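Local atomic coordinates of hexokinase (Schistosoma mansoni, PDB entry 1BDG), a protein that catalyses the ATP-dependent phosphorylation of glucose and other hexoses to hexose 6-phosphates, the opening step of glycolysis, and is captured with glucose bound. Residues 216-219 and 220-224; 300-304 and 305-309; 353-357 and 358-362. One frame throughout, in Å; residues are numbered along the deposited sequence.

Contact 1 of 3, residues 216-219 and 220-224; sequences LIVG and TGTNV. With GLC (alpha-D-glucopyranose), chain B; SO4 (sulfate ion), chain C.
Ile-217 and Asn-223 face each other as an antiparallel hydrogen-bonded pair near the end of a β-hairpin. The hairpin belongs to the actin-like ATPase fold of the hexokinase family. Ile-217 N meets Asn-223 O at 2.9 Å, and Asn-223 N returns the bond to Ile-217 O at 3.1 Å. Ile-217 O also takes a CA-H...O contact from Thr-222. At the turn, Gly-219 N bonds Gly-221 O at 3.0 Å.

Glucose lies against the face carrying Ile-217 and Asn-223. With CG anti to its backbone N (chi1 -170°), Asn-223 extends its amide along the sugar, and ND2 donates to glucose O4 at 3.0 Å; ND2 also bonds Asn-247, while OD1 is held by Glu-249 N and Thr-248, which fixes the rotation of the amide. Ile-217 CG2 lies against glucose C6. Thr-222, like Asn-223 a substrate-binding residue, gives its N-H to Glu-283, which also bonds the glucose.

The sulfate, probably from the crystallisation liquor, sits at the turn, where Thr-220 N (3.2 Å) and OG1 (2.9 Å) both donate to its O4; Thr-78, predicted to bind ATP, holds the same ion, consistent with a phosphate subsite.

On the other face Val-218 CG1 touches Thr-222 OG1 at 3.6 Å, the hydroxyl's main partner being Trp-250 NE1, and Leu-216 CB packs against Val-224 CG2.

Strand 212-218 is flanked in the large-subdomain sheet by strand 393-399. Helix 357-389 covers the Leu-216, Val-218 and Val-224 face, and helix 197-206 touches Ile-217 and Asn-223 on the sugar face.

Contact 2 of 3, residues 300-304 and 305-309; sequences VYLVE and QKILF
Leu-302 and Val-303, in the last turn of helix 288-304, form the apolar centre with Ile-307, Leu-308 and Phe-309, where the chain folds back. Leu-302 CD2 lies 4.0 Å from Ile-307 CB, the two side chains meeting at a slant, while Leu-302 CB rests on Leu-308 CG. Val-303 CG2 serves two partners: it abuts Leu-308 CB at 3.6 Å and approaches the Phe-309 ring obliquely at CD2, with the valine and phenylalanine side chains about perpendicular. The Phe-309 ring carries Leu-308 CD1 over one face, toward its rim.

Around these side chains the backbone closes in a Schellman motif. Ile-307 N donates to Leu-302 O at 2.8 Å, and Lys-306 N reaches Val-303 O at 3.1 Å. Lys-306, the C-prime residue, takes positive phi (61°), which turns the chain out of the helix and brings the apolar residues after it back against Leu-302 and Val-303. Gln-305 N still bonds Tyr-301 O.

Farther out, Gln-305 CG lies anti to its own carbonyl carbon (chi1 -66°), which puts it over one face of the Tyr-301 ring in a CH-pi contact, 4.0 Å from the centroid and offset toward the rim. A bend at chi2 then turns the amide to within 15° of the ring plane. At the exposed edge Gln-305 NE2 makes a weak hydrogen bond to Glu-304 OE2 at 3.4 Å, the side chains running side by side.

Helix 5-16 packs on Tyr-301, Leu-302 and Ile-307 through Val-12 and Ile-15, whereas helix 357-389 meets Leu-302 and Leu-308 through Ile-362.

Contact 3 of 3, residues 353-357 and 358-362; sequences PVVEP and IDNRI
Asp-359 OD2 accepts the backbone N-H of Glu-356, the N-cap residue of helix 357-389, at 2.9 Å. A side chain three residues on that takes the N-cap N-H is one half of the capping-box pattern. The bond arrives on the anti side of the carboxylate, 21° out of its plane. Asp-359 CG stands beside its own backbone N (chi1 -59°), which turns the carboxylate back toward the helix start; the salt bridge from Arg-310 to OD2 also grips it.

On this tight side Glu-356 O takes Asn-360 N at 3.1 Å, plus a weaker bond from Asp-359 N; Pro-357 O takes Arg-361 N at 2.9 Å. Val-355 CG2 touches Asn-360 ND2, the two side chains crossing at about a right angle, while Asn-360 OD1 is held by His-343 ND1.

The outer side is looser. Glu-356 runs alongside Ile-358, and its OE1 forms a long, weak ion pair with Arg-310. Pro-357 lies exposed. Arg-361 leads away to a cation-pi contact with Phe-9.

Helix 340-349 covers Val-355 and Asn-360, and helix 5-16 lies against Ile-358, Arg-361 and Ile-362.

In the fold
Along the chain the three contacts come in series, all within the predicted large subdomain. Contact 1 lies near the centre of the molecule, at the glucose site in the hairpin of strands 212-218 and 222-229. Contacts 2 and 3 lie at the far end, their centres 32 and 33 Å from the centre of contact 1 but only 11 Å from each other. These two touch: Phe-309 N probably bonds Asp-359 OD1 at 3.1 Å, and Ile-362 packs on Ile-307 and Leu-308. Helix 5-16 borders both. Helix 357-389 starts in contact 3 and farther along covers one face of contact 1, thus spanning from this remote end to the sugar-binding sheet.

Contact 1 of 3, residues 216-219 and 220-224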
loop_
_atom_site.group_PDB
_atom_site.type_symbol
_atom_site.label_atom_id
_atom_site.label_comp_id
_atom_site.label_asym_id
_atom_site.label_seq_id
_atom_site.Cartn_x
_atom_site.Cartn_y
_atom_site.Cartn_z
ATOM N N LEU A 216 0.078 -4.580 -7.884
ATOM C CA LEU A 216 0.043 -4.727 -6.428
ATOM C C LEU A 216 0.959 -3.812 -5.628
ATOM O O LEU A 216 2.143 -3.706 -5.918
ATOM C CB LEU A 216 0.345 -6.184 -6.062
ATOM C CG LEU A 216 0.483 -6.609 -4.600
ATOM C CD1 LEU A 216 -0.827 -6.395 -3.838
ATOM C CD2 LEU A 216 0.890 -8.065 -4.554
ATOM N N ILE A 217 0.416 -3.199 -4.581
ATOM C CA ILE A 217 1.193 -2.325 -3.699
ATOM C C ILE A 217 1.195 -2.862 -2.269
ATOM O O ILE A 217 0.152 -2.955 -1.638
ATOM C CB ILE A 217 0.648 -0.877 -3.655
ATOM C CG1 ILE A 217 0.887 -0.164 -4.984
ATOM C CG2 ILE A 217 1.313 -0.117 -2.543
ATOM C CD1 ILE A 217 2.349 0.042 -5.317
ATOM N N VAL A 218 2.355 -3.285 -1.790
ATOM C CA VAL A 218 2.483 -3.776 -0.431
ATOM C C VAL A 218 3.608 -2.979 0.242
ATOM O O VAL A 218 4.743 -3.438 0.373
ATOM C CB VAL A 218 2.694 -5.336 -0.375
ATOM C CG1 VAL A 218 1.387 -6.060 -0.741
ATOM C CG2 VAL A 218 3.782 -5.795 -1.331
ATOM N N GLY A 219 3.295 -1.740 0.604
ATOM C CA GLY A 219 4.273 -0.861 1.224
ATOM C C GLY A 219 3.703 -0.203 2.456
ATOM O O GLY A 219 3.234 -0.901 3.343
ATOM N N THR A 220 3.745 1.122 2.532
ATOM C CA THR A 220 3.188 1.825 3.693
ATOM C C THR A 220 1.727 1.376 3.838
ATOM O O THR A 220 1.204 1.242 4.951
ATOM C CB THR A 220 3.287 3.376 3.530
ATOM O OG1 THR A 220 4.667 3.767 3.502
ATOM C CG2 THR A 220 2.610 4.095 4.693
ATOM N N GLY A 221 1.134 1.036 2.694
ATOM C CA GLY A 221 -0.234 0.567 2.623
ATOM C C GLY A 221 -0.400 -0.506 1.559
ATOM O O GLY A 221 0.458 -0.661 0.701
ATOM N N THR A 222 -1.479 -1.277 1.627
ATOM C CA THR A 222 -1.707 -2.324 0.652
ATOM C C THR A 222 -2.946 -2.028 -0.171
ATOM O O THR A 222 -3.919 -1.431 0.323
ATOM C CB THR A 222 -1.789 -3.729 1.309
ATOM O OG1 THR A 222 -1.850 -4.730 0.291
ATOM C CG2 THR A 222 -3.005 -3.870 2.206
ATOM N N ASN A 223 -2.871 -2.383 -1.449
ATOM C CA ASN A 223 -3.961 -2.178 -2.394
ATOM C C ASN A 223 -3.560 -2.808 -3.725
ATOM O O ASN A 223 -2.380 -2.935 -4.012
ATOM C CB ASN A 223 -4.241 -0.689 -2.581
ATOM C CG ASN A 223 -5.502 -0.430 -3.351
ATOM O OD1 ASN A 223 -6.218 -1.355 -3.697
ATOM N ND2 ASN A 223 -5.784 0.825 -3.629
ATOM N N VAL A 224 -4.542 -3.228 -4.513
ATOM C CA VAL A 224 -4.295 -3.838 -5.805
ATOM C C VAL A 224 -5.238 -3.197 -6.820
ATOM O O VAL A 224 -6.289 -2.642 -6.458
ATOM C CB VAL A 224 -4.588 -5.349 -5.791
ATOM C CG1 VAL A 224 -6.057 -5.619 -6.012
ATOM C CG2 VAL A 224 -3.783 -6.042 -6.841
HETATM C C1 GLC B . -3.668 2.988 1.025
HETATM C C2 GLC B . -4.495 3.895 0.113
HETATM C C3 GLC B . -4.583 3.285 -1.268
HETATM C C4 GLC B . -3.185 3.029 -1.802
HETATM C C5 GLC B . -2.437 2.134 -0.839
HETATM C C6 GLC B . -1.006 1.887 -1.278
HETATM O O1 GLC B . -4.277 1.742 1.062
HETATM O O2 GLC B . -5.814 4.058 0.630
HETATM O O3 GLC B . -5.272 4.160 -2.148
HETATM O O4 GLC B . -3.260 2.426 -3.072
HETATM O O5 GLC B . -2.379 2.766 0.441
HETATM O O6 GLC B . -0.147 2.920 -0.842
HETATM S S SO4 C . 5.274 3.005 -0.612
HETATM O O1 SO4 C . 6.369 2.124 -0.249
HETATM O O2 SO4 C . 5.761 4.122 -1.382
HETATM O O3 SO4 C . 4.304 2.282 -1.400
HETATM O O4 SO4 C . 4.637 3.495 0.578
#

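Contact 2 of 3, residues 300-304 and 305-309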
loop_
_atom_site.group_PDB
_atom_site.type_symbol
_atom_site.label_atom_id
_atom_site.label_comp_id
_atom_site.label_asym_id
_atom_site.label_seq_id
_atom_site.Cartn_x
_atom_site.Cartn_y
_atom_site.Cartn_z
ATOM N N VAL A 300 4.029 -4.706 24.636
ATOM C CA VAL A 300 3.389 -3.994 25.749
ATOM C C VAL A 300 2.401 -4.910 26.535
ATOM O O VAL A 300 2.370 -4.883 27.774
ATOM C CB VAL A 300 2.699 -2.703 25.245
ATOM C CG1 VAL A 300 1.750 -2.146 26.288
ATOM C CG2 VAL A 300 3.753 -1.669 24.895
ATOM N N TYR A 301 1.657 -5.760 25.825
ATOM C CA TYR A 301 0.737 -6.690 26.470
ATOM C C TYR A 301 1.531 -7.720 27.273
ATOM O O TYR A 301 1.222 -7.997 28.437
ATOM C CB TYR A 301 -0.109 -7.434 25.435
ATOM C CG TYR A 301 -0.874 -8.591 26.032
ATOM C CD1 TYR A 301 -1.856 -8.379 27.000
ATOM C CD2 TYR A 301 -0.595 -9.914 25.659
ATOM C CE1 TYR A 301 -2.544 -9.449 27.583
ATOM C CE2 TYR A 301 -1.278 -10.995 26.243
ATOM C CZ TYR A 301 -2.249 -10.747 27.202
ATOM O OH TYR A 301 -2.929 -11.788 27.777
ATOM N N LEU A 302 2.531 -8.316 26.625
ATOM C CA LEU A 302 3.391 -9.325 27.236
ATOM C C LEU A 302 4.102 -8.777 28.462
ATOM O O LEU A 302 4.406 -9.526 29.385
ATOM C CB LEU A 302 4.448 -9.793 26.235
ATOM C CG LEU A 302 4.037 -10.785 25.157
ATOM C CD1 LEU A 302 5.120 -10.871 24.073
ATOM C CD2 LEU A 302 3.756 -12.140 25.808
ATOM N N VAL A 303 4.401 -7.482 28.448
ATOM C CA VAL A 303 5.083 -6.852 29.564
ATOM C C VAL A 303 4.179 -6.679 30.775
ATOM O O VAL A 303 4.644 -6.808 31.911
ATOM C CB VAL A 303 5.744 -5.498 29.155
ATOM C CG1 VAL A 303 5.848 -4.560 30.344
ATOM C CG2 VAL A 303 7.139 -5.751 28.591
ATOM N N GLU A 304 2.890 -6.426 30.567
ATOM C CA GLU A 304 2.023 -6.276 31.731
ATOM C C GLU A 304 1.617 -7.603 32.324
ATOM O O GLU A 304 1.052 -7.659 33.415
ATOM C CB GLU A 304 0.803 -5.404 31.449
ATOM C CG GLU A 304 -0.088 -5.862 30.355
ATOM C CD GLU A 304 -1.449 -5.272 30.514
ATOM O OE1 GLU A 304 -1.653 -4.101 30.102
ATOM O OE2 GLU A 304 -2.302 -5.983 31.092
ATOM N N GLN A 305 1.837 -8.667 31.568
ATOM C CA GLN A 305 1.573 -10.012 32.054
ATOM C C GLN A 305 2.886 -10.550 32.641
ATOM O O GLN A 305 3.020 -11.746 32.847
ATOM C CB GLN A 305 1.128 -10.938 30.918
ATOM C CG GLN A 305 -0.192 -10.578 30.301
ATOM C CD GLN A 305 -1.319 -10.551 31.311
ATOM O OE1 GLN A 305 -1.665 -11.573 31.892
ATOM N NE2 GLN A 305 -1.917 -9.377 31.506
ATOM N N LYS A 306 3.882 -9.685 32.815
ATOM C CA LYS A 306 5.170 -10.090 33.365
ATOM C C LYS A 306 5.911 -11.158 32.527
ATOM O O LYS A 306 6.827 -11.820 33.019
ATOM C CB LYS A 306 4.978 -10.587 34.806
ATOM C CG LYS A 306 4.987 -9.499 35.886
ATOM C CD LYS A 306 3.864 -8.459 35.707
ATOM C CE LYS A 306 3.817 -7.455 36.873
ATOM N NZ LYS A 306 2.710 -6.467 36.694
ATOM N N ILE A 307 5.541 -11.307 31.258
ATOM C CA ILE A 307 6.179 -12.300 30.393
ATOM C C ILE A 307 7.378 -11.744 29.622
ATOM O O ILE A 307 8.117 -12.497 29.006
ATOM C CB ILE A 307 5.147 -12.960 29.438
ATOM C CG1 ILE A 307 3.926 -13.440 30.247
ATOM C CG2 ILE A 307 5.750 -14.182 28.748
ATOM C CD1 ILE A 307 2.799 -14.098 29.438
ATOM N N LEU A 308 7.588 -10.435 29.689
ATOM C CA LEU A 308 8.718 -9.770 29.034
ATOM C C LEU A 308 9.332 -8.714 29.956
ATOM O O LEU A 308 8.659 -8.126 30.789
ATOM C CB LEU A 308 8.300 -9.066 27.732
ATOM C CG LEU A 308 8.501 -9.658 26.329
ATOM C CD1 LEU A 308 8.536 -8.527 25.314
ATOM C CD2 LEU A 308 9.784 -10.434 26.236
ATOM N N PHE A 309 10.622 -8.473 29.781
ATOM C CA PHE A 309 11.369 -7.478 30.553
ATOM C C PHE A 309 10.996 -7.403 32.045
ATOM O O PHE A 309 10.964 -6.324 32.633
ATOM C CB PHE A 309 11.219 -6.093 29.901
ATOM C CG PHE A 309 11.340 -6.104 28.388
ATOM C CD1 PHE A 309 12.225 -6.962 27.742
ATOM C CD2 PHE A 309 10.563 -5.237 27.611
ATOM C CE1 PHE A 309 12.336 -6.956 26.353
ATOM C CE2 PHE A 309 10.672 -5.229 26.221
ATOM C CZ PHE A 309 11.559 -6.091 25.595
#

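Contact 3 of 3, residues 353-357 and 358-362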
loop_
_atom_site.group_PDB
_atom_site.type_symbol
_atom_site.label_atom_id
_atom_site.label_comp_id
_atom_site.label_asym_id
_atom_site.label_seq_id
_atom_site.Cartn_x
_atom_site.Cartn_y
_atom_site.Cartn_z
ATOM N N PRO A 353 16.449 -1.195 28.615
ATOM C CA PRO A 353 17.447 -1.199 29.701
ATOM C C PRO A 353 18.163 -2.532 30.010
ATOM O O PRO A 353 19.383 -2.631 29.882
ATOM C CB PRO A 353 16.625 -0.733 30.901
ATOM C CG PRO A 353 15.649 0.182 30.287
ATOM C CD PRO A 353 15.194 -0.597 29.089
ATOM N N VAL A 354 17.422 -3.519 30.507
ATOM C CA VAL A 354 17.980 -4.831 30.831
ATOM C C VAL A 354 17.264 -5.819 29.922
ATOM O O VAL A 354 16.032 -5.870 29.930
ATOM C CB VAL A 354 17.684 -5.226 32.293
ATOM C CG1 VAL A 354 18.406 -6.496 32.655
ATOM C CG2 VAL A 354 18.078 -4.103 33.225
ATOM N N VAL A 355 18.025 -6.607 29.159
ATOM C CA VAL A 355 17.455 -7.577 28.222
ATOM C C VAL A 355 17.989 -9.000 28.424
ATOM O O VAL A 355 19.179 -9.199 28.717
ATOM C CB VAL A 355 17.704 -7.130 26.762
ATOM C CG1 VAL A 355 19.182 -7.031 26.501
ATOM C CG2 VAL A 355 17.068 -8.103 25.775
ATOM N N GLU A 356 17.110 -9.987 28.240
ATOM C CA GLU A 356 17.461 -11.400 28.401
ATOM C C GLU A 356 17.159 -12.271 27.183
ATOM O O GLU A 356 16.282 -11.964 26.374
ATOM C CB GLU A 356 16.691 -12.014 29.573
ATOM C CG GLU A 356 16.888 -11.353 30.906
ATOM C CD GLU A 356 16.582 -12.292 32.050
ATOM O OE1 GLU A 356 15.885 -13.308 31.829
ATOM O OE2 GLU A 356 17.055 -12.029 33.173
ATOM N N PRO A 357 17.857 -13.404 27.063
ATOM C CA PRO A 357 17.661 -14.339 25.957
ATOM C C PRO A 357 16.176 -14.667 25.734
ATOM O O PRO A 357 15.713 -14.696 24.593
ATOM C CB PRO A 357 18.465 -15.557 26.410
ATOM C CG PRO A 357 19.675 -14.900 27.003
ATOM C CD PRO A 357 19.079 -13.759 27.819
ATOM N N ILE A 358 15.422 -14.893 26.804
ATOM C CA ILE A 358 14.002 -15.185 26.618
ATOM C C ILE A 358 13.307 -14.029 25.915
ATOM O O ILE A 358 12.481 -14.243 25.037
ATOM C CB ILE A 358 13.234 -15.394 27.918
ATOM C CG1 ILE A 358 14.145 -15.231 29.124
ATOM C CG2 ILE A 358 12.472 -16.706 27.870
ATOM C CD1 ILE A 358 13.388 -14.752 30.356
ATOM N N ASP A 359 13.659 -12.803 26.293
ATOM C CA ASP A 359 13.028 -11.630 25.710
ATOM C C ASP A 359 13.277 -11.574 24.216
ATOM O O ASP A 359 12.357 -11.305 23.428
ATOM C CB ASP A 359 13.534 -10.353 26.378
ATOM C CG ASP A 359 13.281 -10.331 27.871
ATOM O OD1 ASP A 359 12.176 -10.706 28.319
ATOM O OD2 ASP A 359 14.201 -9.920 28.593
ATOM N N ASN A 360 14.526 -11.837 23.839
ATOM C CA ASN A 360 14.928 -11.833 22.441
ATOM C C ASN A 360 14.165 -12.921 21.701
ATOM O O ASN A 360 13.552 -12.662 20.654
ATOM C CB ASN A 360 16.428 -12.075 22.327
ATOM C CG ASN A 360 17.252 -10.896 22.799
ATOM O OD1 ASN A 360 18.442 -11.035 23.087
ATOM N ND2 ASN A 360 16.646 -9.716 22.830
ATOM N N ARG A 361 14.179 -14.129 22.256
ATOM C CA ARG A 361 13.475 -15.259 21.655
ATOM C C ARG A 361 11.972 -14.964 21.508
ATOM O O ARG A 361 11.403 -15.115 20.425
ATOM C CB ARG A 361 13.701 -16.531 22.475
ATOM C CG ARG A 361 12.887 -17.689 21.962
ATOM C CD ARG A 361 13.488 -19.024 22.294
ATOM N NE ARG A 361 12.534 -19.911 22.947
ATOM C CZ ARG A 361 12.772 -21.192 23.205
ATOM N NH1 ARG A 361 13.941 -21.733 22.845
ATOM N NH2 ARG A 361 11.871 -21.921 23.858
ATOM N N ILE A 362 11.344 -14.542 22.606
ATOM C CA ILE A 362 9.923 -14.181 22.627
ATOM C C ILE A 362 9.630 -13.101 21.578
ATOM O O ILE A 362 8.671 -13.225 20.831
ATOM C CB ILE A 362 9.488 -13.658 24.043
ATOM C CG1 ILE A 362 9.299 -14.830 25.008
ATOM C CG2 ILE A 362 8.260 -12.767 23.953
ATOM C CD1 ILE A 362 9.017 -14.413 26.415
#